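Local structure of DUF1285 domain-containing protein (Shewanella baltica, 2RA9) at residues K48-I53 with Y61-P66. The protein is of unknown function, built around a new fold with repeated structural motifs, and is possibly involved in signal transduction. Residues are numbered along the deposited sequence; the frame is centred on the assembly and turned at random.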
loop_
_atom_site.group_PDB
_atom_site.type_symbol
_atom_site.label_atom_id
_atom_site.label_comp_id
_atom_site.label_asym_id
_atom_site.label_seq_id
_atom_site.Cartn_x
_atom_site.Cartn_y
_atom_site.Cartn_z
ATOM N N LYS A 48 -10.291 -4.952 0.992
ATOM C CA LYS A 48 -9.770 -4.715 2.355
ATOM C C LYS A 48 -9.683 -6.045 3.148
ATOM O O LYS A 48 -8.701 -6.303 3.828
ATOM C CB LYS A 48 -10.681 -3.705 3.069
ATOM C CG LYS A 48 -10.318 -3.398 4.473
ATOM C CD LYS A 48 -11.165 -2.262 5.020
ATOM C CE LYS A 48 -10.750 -1.914 6.431
ATOM N NZ LYS A 48 -11.321 -0.588 6.834
ATOM N N LEU A 49 -10.691 -6.898 3.019
ATOM C CA LEU A 49 -10.650 -8.233 3.629
ATOM C C LEU A 49 -9.430 -9.009 3.151
ATOM O O LEU A 49 -8.634 -9.539 3.944
ATOM C CB LEU A 49 -11.916 -9.027 3.285
ATOM C CG LEU A 49 -12.107 -10.380 3.935
ATOM C CD1 LEU A 49 -12.487 -10.254 5.417
ATOM C CD2 LEU A 49 -13.155 -11.211 3.221
ATOM N N PHE A 50 -9.242 -9.090 1.846
ATOM C CA PHE A 50 -8.067 -9.837 1.359
ATOM C C PHE A 50 -6.738 -9.127 1.698
ATOM O O PHE A 50 -5.723 -9.788 1.909
ATOM C CB PHE A 50 -8.175 -10.129 -0.146
ATOM C CG PHE A 50 -9.296 -11.064 -0.498
ATOM C CD1 PHE A 50 -9.315 -12.349 -0.037
ATOM C CD2 PHE A 50 -10.353 -10.626 -1.285
ATOM C CE1 PHE A 50 -10.374 -13.202 -0.351
ATOM C CE2 PHE A 50 -11.431 -11.481 -1.593
ATOM C CZ PHE A 50 -11.429 -12.745 -1.104
ATOM N N ALA A 51 -6.732 -7.805 1.775
ATOM C CA ALA A 51 -5.482 -7.070 2.055
ATOM C C ALA A 51 -4.969 -7.435 3.443
ATOM O O ALA A 51 -3.773 -7.380 3.691
ATOM C CB ALA A 51 -5.666 -5.568 1.950
ATOM N N SER A 52 -5.866 -7.804 4.348
ATOM C CA SER A 52 -5.494 -8.153 5.726
ATOM C C SER A 52 -4.550 -9.351 5.807
ATOM O O SER A 52 -3.808 -9.499 6.773
ATOM C CB SER A 52 -6.748 -8.391 6.578
ATOM O OG SER A 52 -7.402 -9.640 6.263
ATOM N N ILE A 53 -4.574 -10.173 4.769
ATOM C CA ILE A 53 -3.716 -11.378 4.686
ATOM C C ILE A 53 -2.722 -11.342 3.505
ATOM O O ILE A 53 -2.154 -12.354 3.112
ATOM C CB ILE A 53 -4.585 -12.663 4.594
ATOM C CG1 ILE A 53 -5.441 -12.696 3.323
ATOM C CG2 ILE A 53 -5.417 -12.830 5.857
ATOM C CD1 ILE A 53 -6.044 -14.067 3.046
ATOM N N TYR A 61 3.877 -11.456 -4.322
ATOM C CA TYR A 61 2.739 -11.199 -3.433
ATOM C C TYR A 61 1.840 -12.419 -3.263
ATOM O O TYR A 61 1.636 -13.188 -4.183
ATOM C CB TYR A 61 1.906 -10.060 -4.001
ATOM C CG TYR A 61 2.666 -8.779 -4.056
ATOM C CD1 TYR A 61 3.437 -8.459 -5.174
ATOM C CD2 TYR A 61 2.588 -7.847 -3.011
ATOM C CE1 TYR A 61 4.129 -7.247 -5.225
ATOM C CE2 TYR A 61 3.254 -6.628 -3.087
ATOM C CZ TYR A 61 4.037 -6.355 -4.166
ATOM O OH TYR A 61 4.689 -5.148 -4.248
ATOM N N PHE A 62 1.364 -12.617 -2.037
ATOM C CA PHE A 62 0.563 -13.762 -1.660
ATOM C C PHE A 62 -0.488 -13.371 -0.662
ATOM O O PHE A 62 -0.280 -12.450 0.130
ATOM C CB PHE A 62 1.457 -14.839 -0.961
ATOM C CG PHE A 62 2.634 -15.280 -1.771
ATOM C CD1 PHE A 62 3.818 -14.566 -1.716
ATOM C CD2 PHE A 62 2.554 -16.390 -2.572
ATOM C CE1 PHE A 62 4.896 -14.935 -2.480
ATOM C CE2 PHE A 62 3.663 -16.774 -3.338
ATOM C CZ PHE A 62 4.794 -16.012 -3.321
ATOM N N LEU A 63 -1.616 -14.060 -0.731
ATOM C CA LEU A 63 -2.583 -14.088 0.341
ATOM C C LEU A 63 -2.256 -15.343 1.162
ATOM O O LEU A 63 -2.148 -16.460 0.611
ATOM C CB LEU A 63 -4.012 -14.143 -0.195
ATOM C CG LEU A 63 -4.397 -13.035 -1.158
ATOM C CD1 LEU A 63 -5.855 -13.211 -1.630
ATOM C CD2 LEU A 63 -4.214 -11.639 -0.536
ATOM N N ILE A 64 -2.127 -15.155 2.466
ATOM C CA ILE A 64 -1.612 -16.181 3.329
ATOM C C ILE A 64 -2.578 -16.550 4.437
ATOM O O ILE A 64 -2.865 -15.733 5.327
ATOM C CB ILE A 64 -0.224 -15.744 3.981
ATOM C CG1 ILE A 64 0.820 -15.537 2.891
ATOM C CG2 ILE A 64 0.232 -16.808 5.002
ATOM C CD1 ILE A 64 1.228 -16.758 2.099
ATOM N N THR A 65 -3.067 -17.798 4.409
ATOM C CA THR A 65 -3.871 -18.364 5.495
ATOM C C THR A 65 -3.339 -19.772 5.783
ATOM O O THR A 65 -2.547 -20.299 5.006
ATOM C CB THR A 65 -5.363 -18.495 5.131
ATOM O OG1 THR A 65 -5.533 -19.425 4.059
ATOM C CG2 THR A 65 -5.971 -17.160 4.775
ATOM N N PRO A 66 -3.699 -20.354 6.939
ATOM C CA PRO A 66 -3.209 -21.703 7.216
ATOM C C PRO A 66 -3.478 -22.710 6.098
ATOM O O PRO A 66 -2.582 -23.483 5.730
ATOM C CB PRO A 66 -3.917 -22.064 8.511
ATOM C CG PRO A 66 -4.076 -20.694 9.223
ATOM C CD PRO A 66 -4.405 -19.769 8.080
#
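L63 packs against both F50 and I53, and its two methyl branches divide the work. CD1 lies 3.9 Å from CD1 of the F50 ring, approaching it obliquely, while CD2 comes to 3.4 Å from the backbone O of F50. That carbonyl also accepts the backbone N-H of I53, so the turn leaving the helix is tied down beside the leucine. The F50 ring also meets F27 edge-to-face. L63 is buried, and further cover from V72 and L54 makes this the tightly packed part.

Toward the solvent, I53 and T65 carry the contact. With chi1 at 63°, CG1 of I53 is flanked by both backbone neighbours of CA, and the extended chi2 then carries CD1 to 3.5 Å from CG2 of T65. The same methyl lies 3.8 Å from CB of L63. Both residues remain partly exposed; T65 OG1 turns to the backbone O of E68. Cutting I53 back to an alanine is likely to open a gap beside L63 CB and leave the T65 methyl without this apolar neighbour.

The backbone supplies the polar link: I64 N donates to I53 O at 2.9 Å, with 152° at the hydrogen. Since F62 pairs with H55, this bond continues the antiparallel pairing of a beta-hairpin, strands 54-57 and 60-64, entered from a helix through a short turn at the edge of a mixed sheet.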